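Local coordinates for MIP07328p (Drosophila melanogaster, PDB 6FKK), which probably acts as a chemorepellent axon guidance cue that signals between cells by binding semaphorin receptors, the chain holding its extracellular sema and PSI domains, at residues V229-K234 with A311-E316; K234-G239 with W247-K252; R332-K337 with V355-N360. All coordinates share one frame; numbering follows the deposited sequence.

In the fold
Strand 225-233 brings the chain into contact 1 and on into the loop at Lys234, a residue contacts 1 and 2 share. Contact 2 closes first, joining the start of that loop to the approach to strand 251-259, the antiparallel neighbour of 225-233. Only after the chain has run through strands 265-279, 282-290 and 298-305 and helix 306-312 does contact 1 close, so contact 2 falls within its span. Contact 3 follows in series, pinning loop 332-337 to helix 352-360. Leu251 packs on Phe313, and Ile358 packs on Thr248 and Leu251, so one propeller blade, with strands 225-233 and 251-259, is tied to the insertion between strands 298-305 and 377-380.

Contact 1: residues V229-K234 with A311-E316; sequences VARVCK and AAFDGE
Arg231 lies along Phe313, and this pair makes most of the contact. The aliphatic part of Arg231 makes a CH-pi interaction: Arg231 CD sits over one face of the Phe313 ring, offset toward the rim, 4.0 Å from its centroid and only 15° off the normal. Farther out, the guanidinium covers the root of the same side chain, with Arg231 CZ 3.6 Å from Phe313 CB. The two side chains run past each other in opposite directions, guanidinium and ring planes 21° apart. Arginine suits this place because it offers methylenes and a flat, nearly parallel group to one aromatic residue. Its chain is straight from CG to NE (chi2 179°), which carries the charged end beyond the ring.

The apolar packing is lighter. Val229 CG1 approaches Phe313 CZ at 4.4 Å. A polar atom meets the ring as well: Val229 O lies at its edge, in the plane, 3.6 Å from Phe313 CZ.

Electrostatics add something at longer range. Arg231 NH2 is 4.9 Å from Asp314 OD1, too far for a salt bridge but probably mildly attractive, and the same NH2 makes a weak hydrogen bond to Gly341 O. No hydrogen bond joins the two segments.

Phe313 lies in a type I turn from Ala312 to Gly315; Leu251 of the neighbouring strand also touches its ring. A beta-sheet blade of the sema-domain propeller is thus packed against the start of an insertion between strands 298-305 and 377-380, consistent with the extrusion characteristic of semaphorins.

Contact 2: residues K234-G239 with W247-K252; sequences KNDRGG and WTSFLK
An Asx turn at Asp236, facing Thr248 and Ser249, organises the loop that links strands 225-233 and 251-259. Gly238 N donates to Asp236 OD1 over 2.9 Å, and Gly238 has a positive phi (78°), which glycine adopts most easily. Asp236 chi1 of -159° puts CG opposite its own N, and this carries the carboxylate across to Thr248 and Ser249. Thr248 N meets the syn lone pair of Asp236 OD2 at 2.9 Å, N-H...O angle 158°. Thr248 OG1 bonds to Asp236 OD1 on its syn side, also at 2.9 Å, from the opposite face of the carboxylate plane to Gly238 N. Ser249 OG reaches Asp236 OD2 at 3.0 Å on its anti side, tilted out of the carboxylate plane, while accepting from Cys233 N of the preceding strand.

This is the connection between adjacent antiparallel strands of one propeller blade, and Ser347 OG from the insertion also bonds to Asp236 OD1. Replacing Asp236 by an alanine removes the carboxylate and would probably leave Thr248 N, Gly238 N and the two hydroxyls without this acceptor, undoing the Asx turn.

Trp247 turns its ring edge to the carboxylate, Trp247 CE3 3.6 Å from Asp236 OD2, as its NE1 bonds to Ile177 O. Thr248 CG2 rests 3.4 Å from Gly239 N.

Contact 3: residues R332-K337 with V355-N360; sequences REQVPK and VNFIKN
Phe357 projects from its helix onto Pro336, the two side chains set slantwise to one another. Its CG lies anti to the backbone N (chi1 -180°), sending the ring away from the helix backbone, and chi2 of 89° turns one face to the proline. Pro336 CD lies over that face, offset toward the rim, 3.7 Å from Pro336 CD to the centroid of the Phe357 ring and 21° off the normal: a CH-pi contact. Pro336 CG follows toward the root of the side chain, 3.8 Å from Phe357 CG. A proline suits the place because its ring methylenes form a rigid apolar surface and the polarised CD, next to nitrogen, is a good partner for an aromatic face.

Both segments belong to the insertion between propeller strands 298-305 and 377-380, where helix 352-360 lies beside the loop; Phe317 meets the Phe357 ring edge-to-face, and Pro340 touches it too.

Val335 reaches the far end of the ring. Val335 CG1 stands 4.2 Å from Phe357 CZ, a looser apolar touch, with Val335 CA also near CZ. The carbonyl O of Gln334 approaches obliquely, 3.8 Å from Phe357 CE1, and the extended Gln334 side chain borders the ring where the contact nears solvent.

Contact 1: residues V229-K234 with A311-E316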
ATOM      1  N   VAL A 229       4.774   6.503   9.323  1.00 42.34           N
ATOM      2  CA  VAL A 229       5.579   6.620   8.115  1.00 30.07           C
ATOM      3  C   VAL A 229       7.000   6.954   8.546  1.00 37.65           C
ATOM      4  O   VAL A 229       7.212   7.862   9.358  1.00 52.60           O
ATOM      5  CB  VAL A 229       5.023   7.675   7.137  1.00 40.10           C
ATOM      6  CG1 VAL A 229       4.841   9.027   7.819  1.00 35.74           C
ATOM      7  CG2 VAL A 229       5.930   7.802   5.923  1.00 29.75           C
ATOM      8  N   ALA A 230       7.965   6.197   8.035  1.00 39.90           N
ATOM      9  CA  ALA A 230       9.368   6.403   8.351  1.00 31.81           C
ATOM     10  C   ALA A 230      10.147   6.624   7.063  1.00 33.22           C
ATOM     11  O   ALA A 230       9.720   6.216   5.980  1.00 43.54           O
ATOM     12  CB  ALA A 230       9.947   5.216   9.130  1.00 37.56           C
ATOM     13  N   ARG A 231      11.298   7.284   7.184  1.00 43.73           N
ATOM     14  CA  ARG A 231      12.105   7.607   6.017  1.00 52.53           C
ATOM     15  C   ARG A 231      13.581   7.433   6.339  1.00 51.34           C
ATOM     16  O   ARG A 231      14.002   7.490   7.498  1.00 64.94           O
ATOM     17  CB  ARG A 231      11.841   9.036   5.518  1.00 50.25           C
ATOM     18  CG  ARG A 231      12.673  10.114   6.190  1.00 48.94           C
ATOM     19  CD  ARG A 231      12.350  11.476   5.602  1.00 59.55           C
ATOM     20  NE  ARG A 231      13.216  12.527   6.125  1.00 65.43           N
ATOM     21  CZ  ARG A 231      13.104  13.811   5.800  1.00 65.68           C
ATOM     22  NH1 ARG A 231      12.160  14.198   4.954  1.00 65.52           N
ATOM     23  NH2 ARG A 231      13.932  14.707   6.319  1.00 72.92           N
ATOM     24  N   VAL A 232      14.362   7.204   5.283  1.00 38.73           N
ATOM     25  CA  VAL A 232      15.814   7.118   5.364  1.00 45.08           C
ATOM     26  C   VAL A 232      16.399   7.825   4.149  1.00 44.34           C
ATOM     27  O   VAL A 232      15.797   7.848   3.072  1.00 50.34           O
ATOM     28  CB  VAL A 232      16.314   5.657   5.429  1.00 37.32           C
ATOM     29  CG1 VAL A 232      15.938   5.014   6.752  1.00 36.98           C
ATOM     30  CG2 VAL A 232      15.755   4.853   4.266  1.00 37.16           C
ATOM     31  N   CYS A 233      17.577   8.417   4.330  1.00 38.81           N
ATOM     32  CA  CYS A 233      18.302   9.003   3.211  1.00 40.02           C
ATOM     33  C   CYS A 233      19.000   7.899   2.428  1.00 45.95           C
ATOM     34  O   CYS A 233      19.637   7.020   3.016  1.00 55.60           O
ATOM     35  CB  CYS A 233      19.327  10.030   3.696  1.00 67.16           C
ATOM     36  SG  CYS A 233      18.646  11.559   4.386  1.00 58.71           S
ATOM     37  N   LYS A 234      18.881   7.945   1.102  1.00 54.16           N
ATOM     38  CA  LYS A 234      19.520   6.920   0.285  1.00 42.93           C
ATOM     39  C   LYS A 234      21.036   7.065   0.288  1.00 54.72           C
ATOM     40  O   LYS A 234      21.754   6.062   0.211  1.00 70.40           O
ATOM     41  CB  LYS A 234      18.977   6.969  -1.144  1.00 43.15           C
ATOM     42  CG  LYS A 234      17.477   6.731  -1.243  1.00 41.27           C
ATOM     43  CD  LYS A 234      17.024   6.545  -2.685  1.00 41.86           C
ATOM     44  CE  LYS A 234      17.236   7.803  -3.509  1.00 56.34           C
ATOM     45  NZ  LYS A 234      16.582   7.718  -4.845  1.00 55.59           N
ATOM     46  N   ALA A 311       6.974  17.105   5.179  1.00 44.67           N
ATOM     47  CA  ALA A 311       7.023  18.301   6.012  1.00 46.54           C
ATOM     48  C   ALA A 311       7.028  17.958   7.495  1.00 52.34           C
ATOM     49  O   ALA A 311       7.551  18.732   8.304  1.00 58.56           O
ATOM     50  CB  ALA A 311       5.843  19.219   5.688  1.00 36.60           C
ATOM     51  N   ALA A 312       6.454  16.811   7.870  1.00 55.02           N
ATOM     52  CA  ALA A 312       6.414  16.429   9.277  1.00 54.17           C
ATOM     53  C   ALA A 312       7.811  16.245   9.848  1.00 51.82           C
ATOM     54  O   ALA A 312       8.030  16.473  11.044  1.00 59.34           O
ATOM     55  CB  ALA A 312       5.597  15.148   9.453  1.00 34.18           C
ATOM     56  N   PHE A 313       8.768  15.845   9.016  1.00 46.93           N
ATOM     57  CA  PHE A 313      10.140  15.638   9.452  1.00 44.74           C
ATOM     58  C   PHE A 313      10.930  16.934   9.541  1.00 56.91           C
ATOM     59  O   PHE A 313      12.139  16.897   9.803  1.00 57.57           O
ATOM     60  CB  PHE A 313      10.837  14.651   8.515  1.00 41.62           C
ATOM     61  CG  PHE A 313      10.117  13.342   8.383  1.00 43.22           C
ATOM     62  CD1 PHE A 313      10.273  12.353   9.338  1.00 55.77           C
ATOM     63  CD2 PHE A 313       9.278  13.103   7.309  1.00 40.74           C
ATOM     64  CE1 PHE A 313       9.609  11.146   9.223  1.00 55.06           C
ATOM     65  CE2 PHE A 313       8.611  11.898   7.187  1.00 40.38           C
ATOM     66  CZ  PHE A 313       8.777  10.919   8.147  1.00 39.80           C
ATOM     67  N   ASP A 314      10.277  18.076   9.327  1.00 44.18           N
ATOM     68  CA  ASP A 314      10.870  19.381   9.574  1.00 51.06           C
ATOM     69  C   ASP A 314      10.410  19.993  10.891  1.00 59.81           C
ATOM     70  O   ASP A 314      10.788  21.125  11.196  1.00 67.59           O
ATOM     71  CB  ASP A 314      10.546  20.340   8.423  1.00 48.35           C
ATOM     72  CG  ASP A 314      11.050  19.838   7.082  1.00 73.11           C
ATOM     73  OD1 ASP A 314      12.127  19.205   7.048  1.00 75.88           O
ATOM     74  OD2 ASP A 314      10.367  20.078   6.064  1.00 78.97           O
ATOM     75  N   GLY A 315       9.610  19.270  11.675  1.00 48.62           N
ATOM     76  CA  GLY A 315       9.072  19.776  12.918  1.00 54.68           C
ATOM     77  C   GLY A 315       9.889  19.360  14.128  1.00 64.54           C
ATOM     78  O   GLY A 315      11.037  18.925  14.030  1.00 68.93           O
ATOM     79  N   GLU A 316       9.267  19.499  15.293  1.00 60.31           N
ATOM     80  CA  GLU A 316       9.932  19.215  16.551  1.00 57.40           C
ATOM     81  C   GLU A 316      10.038  17.710  16.778  1.00 61.36           C
ATOM     82  O   GLU A 316       9.256  16.915  16.253  1.00 59.14           O
ATOM     83  CB  GLU A 316       9.182  19.871  17.706  1.00 59.70           C
ATOM     84  CG  GLU A 316       9.156  21.387  17.642  1.00 78.96           C
ATOM     85  CD  GLU A 316       8.213  21.993  18.662  1.00101.04           C
ATOM     86  OE1 GLU A 316       7.049  21.543  18.734  1.00105.07           O
ATOM     87  OE2 GLU A 316       8.637  22.909  19.398  1.00104.72           O
TER

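Contact 2: residues K234-G239 with W247-K252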
ATOM      1  N   LYS A 234      18.881   7.945   1.102  1.00 54.16           N
ATOM      2  CA  LYS A 234      19.520   6.920   0.285  1.00 42.93           C
ATOM      3  C   LYS A 234      21.036   7.065   0.288  1.00 54.72           C
ATOM      4  O   LYS A 234      21.754   6.062   0.211  1.00 70.40           O
ATOM      5  CB  LYS A 234      18.977   6.969  -1.144  1.00 43.15           C
ATOM      6  CG  LYS A 234      17.477   6.731  -1.243  1.00 41.27           C
ATOM      7  CD  LYS A 234      17.024   6.545  -2.685  1.00 41.86           C
ATOM      8  CE  LYS A 234      17.236   7.803  -3.509  1.00 56.34           C
ATOM      9  NZ  LYS A 234      16.582   7.718  -4.845  1.00 55.59           N
ATOM     10  N   ASN A 235      21.540   8.296   0.388  1.00 48.56           N
ATOM     11  CA  ASN A 235      22.973   8.556   0.414  1.00 47.93           C
ATOM     12  C   ASN A 235      23.587   8.364   1.796  1.00 61.24           C
ATOM     13  O   ASN A 235      24.709   8.831   2.035  1.00 53.62           O
ATOM     14  CB  ASN A 235      23.259   9.973  -0.092  1.00 70.99           C
ATOM     15  CG  ASN A 235      22.811  11.043   0.885  1.00 69.86           C
ATOM     16  OD1 ASN A 235      21.876  10.843   1.663  1.00 59.95           O
ATOM     17  ND2 ASN A 235      23.478  12.192   0.849  1.00 66.80           N
ATOM     18  N   ASP A 236      22.880   7.698   2.705  1.00 61.45           N
ATOM     19  CA  ASP A 236      23.404   7.460   4.043  1.00 51.93           C
ATOM     20  C   ASP A 236      24.575   6.487   3.974  1.00 58.75           C
ATOM     21  O   ASP A 236      24.461   5.401   3.397  1.00 69.38           O
ATOM     22  CB  ASP A 236      22.300   6.913   4.950  1.00 44.99           C
ATOM     23  CG  ASP A 236      22.593   7.115   6.429  1.00 46.43           C
ATOM     24  OD1 ASP A 236      23.784   7.182   6.805  1.00 46.98           O
ATOM     25  OD2 ASP A 236      21.628   7.208   7.218  1.00 43.76           O
ATOM     26  N   ARG A 237      25.712   6.885   4.547  1.00 50.60           N
ATOM     27  CA  ARG A 237      26.892   6.034   4.622  1.00 67.17           C
ATOM     28  C   ARG A 237      27.183   5.577   6.047  1.00 74.53           C
ATOM     29  O   ARG A 237      28.297   5.127   6.336  1.00 72.33           O
ATOM     30  CB  ARG A 237      28.117   6.755   4.057  1.00 71.43           C
ATOM     31  CG  ARG A 237      27.997   7.222   2.620  1.00 73.35           C
ATOM     32  CD  ARG A 237      29.341   7.750   2.142  1.00 94.45           C
ATOM     33  NE  ARG A 237      29.213   8.750   1.088  1.00119.67           N
ATOM     34  CZ  ARG A 237      30.219   9.507   0.659  1.00129.70           C
ATOM     35  NH1 ARG A 237      31.422   9.374   1.198  1.00138.02           N
ATOM     36  NH2 ARG A 237      30.021  10.399  -0.304  1.00123.41           N
ATOM     37  N   GLY A 238      26.209   5.688   6.947  1.00 64.48           N
ATOM     38  CA  GLY A 238      26.438   5.384   8.342  1.00 51.54           C
ATOM     39  C   GLY A 238      27.159   6.508   9.061  1.00 68.38           C
ATOM     40  O   GLY A 238      27.539   7.529   8.483  1.00 75.36           O
ATOM     41  N   GLY A 239      27.348   6.308  10.362  1.00 70.22           N
ATOM     42  CA  GLY A 239      28.011   7.284  11.192  1.00 71.06           C
ATOM     43  C   GLY A 239      29.440   6.901  11.514  1.00 61.44           C
ATOM     44  O   GLY A 239      29.987   5.929  10.982  1.00 69.25           O
ATOM     45  N   TRP A 247      21.797   3.448  10.649  1.00 47.50           N
ATOM     46  CA  TRP A 247      21.343   4.646   9.960  1.00 45.64           C
ATOM     47  C   TRP A 247      21.665   5.888  10.780  1.00 62.49           C
ATOM     48  O   TRP A 247      21.713   5.857  12.012  1.00 74.40           O
ATOM     49  CB  TRP A 247      19.836   4.590   9.706  1.00 41.99           C
ATOM     50  CG  TRP A 247      19.366   3.449   8.856  1.00 46.16           C
ATOM     51  CD1 TRP A 247      18.833   2.268   9.289  1.00 57.34           C
ATOM     52  CD2 TRP A 247      19.357   3.390   7.425  1.00 45.82           C
ATOM     53  NE1 TRP A 247      18.501   1.476   8.216  1.00 56.30           N
ATOM     54  CE2 TRP A 247      18.813   2.143   7.060  1.00 43.14           C
ATOM     55  CE3 TRP A 247      19.760   4.271   6.416  1.00 52.84           C
ATOM     56  CZ2 TRP A 247      18.665   1.753   5.732  1.00 43.30           C
ATOM     57  CZ3 TRP A 247      19.610   3.883   5.099  1.00 45.70           C
ATOM     58  CH2 TRP A 247      19.067   2.636   4.768  1.00 51.16           C
ATOM     59  N   THR A 248      21.893   6.996  10.076  1.00 44.53           N
ATOM     60  CA  THR A 248      21.992   8.313  10.691  1.00 57.26           C
ATOM     61  C   THR A 248      20.864   9.226  10.241  1.00 58.01           C
ATOM     62  O   THR A 248      20.892  10.427  10.530  1.00 55.23           O
ATOM     63  CB  THR A 248      23.342   8.956  10.371  1.00 56.31           C
ATOM     64  OG1 THR A 248      23.476   9.107   8.953  1.00 52.71           O
ATOM     65  CG2 THR A 248      24.472   8.090  10.892  1.00 48.56           C
ATOM     66  N   SER A 249      19.865   8.680   9.545  1.00 56.37           N
ATOM     67  CA  SER A 249      18.785   9.486   8.994  1.00 40.51           C
ATOM     68  C   SER A 249      17.418   8.846   9.209  1.00 41.39           C
ATOM     69  O   SER A 249      16.469   9.184   8.493  1.00 64.90           O
ATOM     70  CB  SER A 249      19.004   9.723   7.498  1.00 72.61           C
ATOM     71  OG  SER A 249      18.978   8.497   6.789  1.00 40.30           O
ATOM     72  N   PHE A 250      17.290   7.928  10.165  1.00 51.59           N
ATOM     73  CA  PHE A 250      16.018   7.256  10.396  1.00 50.78           C
ATOM     74  C   PHE A 250      15.115   8.134  11.250  1.00 57.03           C
ATOM     75  O   PHE A 250      15.434   8.427  12.409  1.00 74.95           O
ATOM     76  CB  PHE A 250      16.233   5.899  11.065  1.00 46.60           C
ATOM     77  CG  PHE A 250      14.957   5.138  11.309  1.00 49.68           C
ATOM     78  CD1 PHE A 250      14.395   4.363  10.307  1.00 49.39           C
ATOM     79  CD2 PHE A 250      14.320   5.195  12.538  1.00 61.26           C
ATOM     80  CE1 PHE A 250      13.222   3.660  10.527  1.00 35.59           C
ATOM     81  CE2 PHE A 250      13.148   4.495  12.763  1.00 49.35           C
ATOM     82  CZ  PHE A 250      12.600   3.726  11.755  1.00 35.67           C
ATOM     83  N   LEU A 251      13.988   8.551  10.676  1.00 47.15           N
ATOM     84  CA  LEU A 251      12.957   9.291  11.385  1.00 35.83           C
ATOM     85  C   LEU A 251      11.604   8.682  11.050  1.00 58.42           C
ATOM     86  O   LEU A 251      11.430   8.056  10.002  1.00 59.31           O
ATOM     87  CB  LEU A 251      12.966  10.779  11.013  1.00 36.10           C
ATOM     88  CG  LEU A 251      14.228  11.571  11.350  1.00 45.80           C
ATOM     89  CD1 LEU A 251      14.133  12.979  10.789  1.00 44.00           C
ATOM     90  CD2 LEU A 251      14.432  11.609  12.853  1.00 56.72           C
ATOM     91  N   LYS A 252      10.641   8.867  11.952  1.00 42.47           N
ATOM     92  CA  LYS A 252       9.288   8.384  11.721  1.00 35.05           C
ATOM     93  C   LYS A 252       8.284   9.353  12.328  1.00 49.91           C
ATOM     94  O   LYS A 252       8.586  10.083  13.276  1.00 61.44           O
ATOM     95  CB  LYS A 252       9.069   6.978  12.293  1.00 35.23           C
ATOM     96  CG  LYS A 252       9.284   6.853  13.792  1.00 34.83           C
ATOM     97  CD  LYS A 252       9.039   5.421  14.247  1.00 48.09           C
ATOM     98  CE  LYS A 252       9.261   5.255  15.741  1.00 54.42           C
ATOM     99  NZ  LYS A 252       9.038   3.849  16.180  1.00 36.98           N
TER

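Contact 3: residues R332-K337 with V355-N360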
ATOM      1  N   ARG A 332      14.201  23.688  20.966  1.00133.96           N
ATOM      2  CA  ARG A 332      14.699  24.017  19.633  1.00123.00           C
ATOM      3  C   ARG A 332      16.212  24.195  19.622  1.00128.07           C
ATOM      4  O   ARG A 332      16.851  24.009  18.581  1.00124.36           O
ATOM      5  CB  ARG A 332      14.000  25.277  19.118  1.00115.76           C
ATOM      6  CG  ARG A 332      14.322  25.637  17.674  1.00122.25           C
ATOM      7  CD  ARG A 332      13.225  26.493  17.052  1.00127.37           C
ATOM      8  NE  ARG A 332      13.021  27.752  17.765  1.00138.49           N
ATOM      9  CZ  ARG A 332      13.568  28.910  17.409  1.00142.49           C
ATOM     10  NH1 ARG A 332      14.359  28.974  16.347  1.00142.75           N
ATOM     11  NH2 ARG A 332      13.325  30.006  18.117  1.00140.71           N
ATOM     12  N   GLU A 333      16.803  24.536  20.764  1.00133.75           N
ATOM     13  CA  GLU A 333      18.243  24.719  20.874  1.00132.04           C
ATOM     14  C   GLU A 333      18.985  23.425  21.178  1.00126.25           C
ATOM     15  O   GLU A 333      20.222  23.425  21.193  1.00132.89           O
ATOM     16  CB  GLU A 333      18.556  25.758  21.954  1.00136.43           C
ATOM     17  CG  GLU A 333      17.944  27.128  21.694  1.00148.63           C
ATOM     18  CD  GLU A 333      18.188  28.098  22.833  1.00173.35           C
ATOM     19  OE1 GLU A 333      18.808  27.686  23.837  1.00181.76           O
ATOM     20  OE2 GLU A 333      17.763  29.268  22.728  1.00183.15           O
ATOM     21  N   GLN A 334      18.272  22.327  21.417  1.00108.13           N
ATOM     22  CA  GLN A 334      18.903  21.056  21.736  1.00 90.75           C
ATOM     23  C   GLN A 334      19.153  20.188  20.505  1.00 81.39           C
ATOM     24  O   GLN A 334      19.892  19.202  20.602  1.00 75.65           O
ATOM     25  CB  GLN A 334      18.046  20.289  22.752  1.00 96.64           C
ATOM     26  CG  GLN A 334      18.764  19.144  23.453  1.00120.31           C
ATOM     27  CD  GLN A 334      17.854  18.356  24.375  1.00125.51           C
ATOM     28  OE1 GLN A 334      16.853  18.875  24.870  1.00132.83           O
ATOM     29  NE2 GLN A 334      18.195  17.092  24.606  1.00104.28           N
ATOM     30  N   VAL A 335      18.579  20.530  19.356  1.00 77.58           N
ATOM     31  CA  VAL A 335      18.787  19.752  18.136  1.00 76.63           C
ATOM     32  C   VAL A 335      20.218  19.969  17.650  1.00 86.71           C
ATOM     33  O   VAL A 335      20.773  21.063  17.829  1.00 89.74           O
ATOM     34  CB  VAL A 335      17.756  20.119  17.056  1.00 66.25           C
ATOM     35  CG1 VAL A 335      16.345  19.814  17.545  1.00 51.36           C
ATOM     36  CG2 VAL A 335      17.877  21.587  16.669  1.00 88.96           C
ATOM     37  N   PRO A 336      20.857  18.955  17.043  1.00 80.56           N
ATOM     38  CA  PRO A 336      22.266  19.080  16.633  1.00 93.17           C
ATOM     39  C   PRO A 336      22.511  20.181  15.601  1.00105.79           C
ATOM     40  O   PRO A 336      21.574  20.821  15.111  1.00 82.62           O
ATOM     41  CB  PRO A 336      22.585  17.700  16.050  1.00 83.19           C
ATOM     42  CG  PRO A 336      21.606  16.774  16.719  1.00 71.80           C
ATOM     43  CD  PRO A 336      20.353  17.580  16.883  1.00 73.97           C
ATOM     44  N   LYS A 337      23.788  20.406  15.267  1.00130.64           N
ATOM     45  CA  LYS A 337      24.151  21.581  14.474  1.00128.10           C
ATOM     46  C   LYS A 337      23.616  21.487  13.049  1.00100.56           C
ATOM     47  O   LYS A 337      22.950  22.435  12.601  1.00101.29           O
ATOM     48  CB  LYS A 337      25.663  21.798  14.549  1.00136.25           C
ATOM     49  CG  LYS A 337      26.185  21.561  15.937  1.00134.87           C
ATOM     50  CD  LYS A 337      27.617  21.212  15.870  1.00145.72           C
ATOM     51  CE  LYS A 337      28.390  22.249  15.105  1.00149.14           C
ATOM     52  NZ  LYS A 337      29.590  22.425  15.948  1.00157.63           N
ATOM     53  N   VAL A 355      24.625  11.668  15.983  1.00 67.89           N
ATOM     54  CA  VAL A 355      24.073  10.367  15.618  1.00 61.97           C
ATOM     55  C   VAL A 355      23.288   9.776  16.783  1.00 67.48           C
ATOM     56  O   VAL A 355      22.198   9.222  16.596  1.00 64.24           O
ATOM     57  CB  VAL A 355      25.193   9.420  15.149  1.00 57.67           C
ATOM     58  CG1 VAL A 355      24.620   8.057  14.793  1.00 50.71           C
ATOM     59  CG2 VAL A 355      25.932  10.019  13.960  1.00 66.89           C
ATOM     60  N   ASN A 356      23.823   9.886  18.004  1.00 63.48           N
ATOM     61  CA  ASN A 356      23.098   9.391  19.169  1.00 59.02           C
ATOM     62  C   ASN A 356      21.785  10.133  19.370  1.00 63.88           C
ATOM     63  O   ASN A 356      20.814   9.550  19.866  1.00 65.52           O
ATOM     64  CB  ASN A 356      23.963   9.501  20.425  1.00 58.59           C
ATOM     65  CG  ASN A 356      24.956   8.362  20.555  1.00 61.49           C
ATOM     66  OD1 ASN A 356      24.595   7.249  20.937  1.00 57.20           O
ATOM     67  ND2 ASN A 356      26.219   8.639  20.248  1.00 83.72           N
ATOM     68  N   PHE A 357      21.729  11.411  18.987  1.00 65.50           N
ATOM     69  CA  PHE A 357      20.495  12.174  19.144  1.00 50.70           C
ATOM     70  C   PHE A 357      19.380  11.596  18.283  1.00 72.31           C
ATOM     71  O   PHE A 357      18.275  11.332  18.772  1.00 69.81           O
ATOM     72  CB  PHE A 357      20.737  13.643  18.797  1.00 51.41           C
ATOM     73  CG  PHE A 357      19.516  14.506  18.933  1.00 50.85           C
ATOM     74  CD1 PHE A 357      19.217  15.119  20.138  1.00 52.54           C
ATOM     75  CD2 PHE A 357      18.666  14.705  17.857  1.00 48.88           C
ATOM     76  CE1 PHE A 357      18.095  15.913  20.267  1.00 63.91           C
ATOM     77  CE2 PHE A 357      17.542  15.497  17.980  1.00 52.47           C
ATOM     78  CZ  PHE A 357      17.256  16.103  19.187  1.00 55.32           C
ATOM     79  N   ILE A 358      19.649  11.396  16.990  1.00 58.17           N
ATOM     80  CA  ILE A 358      18.620  10.870  16.102  1.00 49.30           C
ATOM     81  C   ILE A 358      18.285   9.423  16.436  1.00 59.30           C
ATOM     82  O   ILE A 358      17.190   8.950  16.108  1.00 57.14           O
ATOM     83  CB  ILE A 358      19.049  11.022  14.629  1.00 46.10           C
ATOM     84  CG1 ILE A 358      17.842  10.858  13.704  1.00 42.11           C
ATOM     85  CG2 ILE A 358      20.135  10.022  14.274  1.00 44.76           C
ATOM     86  CD1 ILE A 358      18.164  11.037  12.244  1.00 47.21           C
ATOM     87  N   LYS A 359      19.197   8.703  17.094  1.00 58.51           N
ATOM     88  CA  LYS A 359      18.857   7.385  17.614  1.00 48.93           C
ATOM     89  C   LYS A 359      17.996   7.483  18.864  1.00 50.65           C
ATOM     90  O   LYS A 359      17.186   6.587  19.128  1.00 69.54           O
ATOM     91  CB  LYS A 359      20.126   6.587  17.916  1.00 58.85           C
ATOM     92  CG  LYS A 359      20.950   6.235  16.690  1.00 57.70           C
ATOM     93  CD  LYS A 359      22.145   5.375  17.065  1.00 54.54           C
ATOM     94  CE  LYS A 359      22.912   4.924  15.832  1.00 77.99           C
ATOM     95  NZ  LYS A 359      23.997   3.960  16.170  1.00 77.63           N
ATOM     96  N   ASN A 360      18.150   8.562  19.638  1.00 56.54           N
ATOM     97  CA  ASN A 360      17.354   8.738  20.847  1.00 58.75           C
ATOM     98  C   ASN A 360      15.988   9.346  20.555  1.00 65.65           C
ATOM     99  O   ASN A 360      15.035   9.093  21.299  1.00 76.43           O
ATOM    100  CB  ASN A 360      18.102   9.612  21.853  1.00 68.77           C
ATOM    101  CG  ASN A 360      19.335   8.933  22.416  1.00 74.51           C
ATOM    102  OD1 ASN A 360      19.388   7.708  22.525  1.00 64.19           O
ATOM    103  ND2 ASN A 360      20.336   9.729  22.777  1.00 78.21           N
TER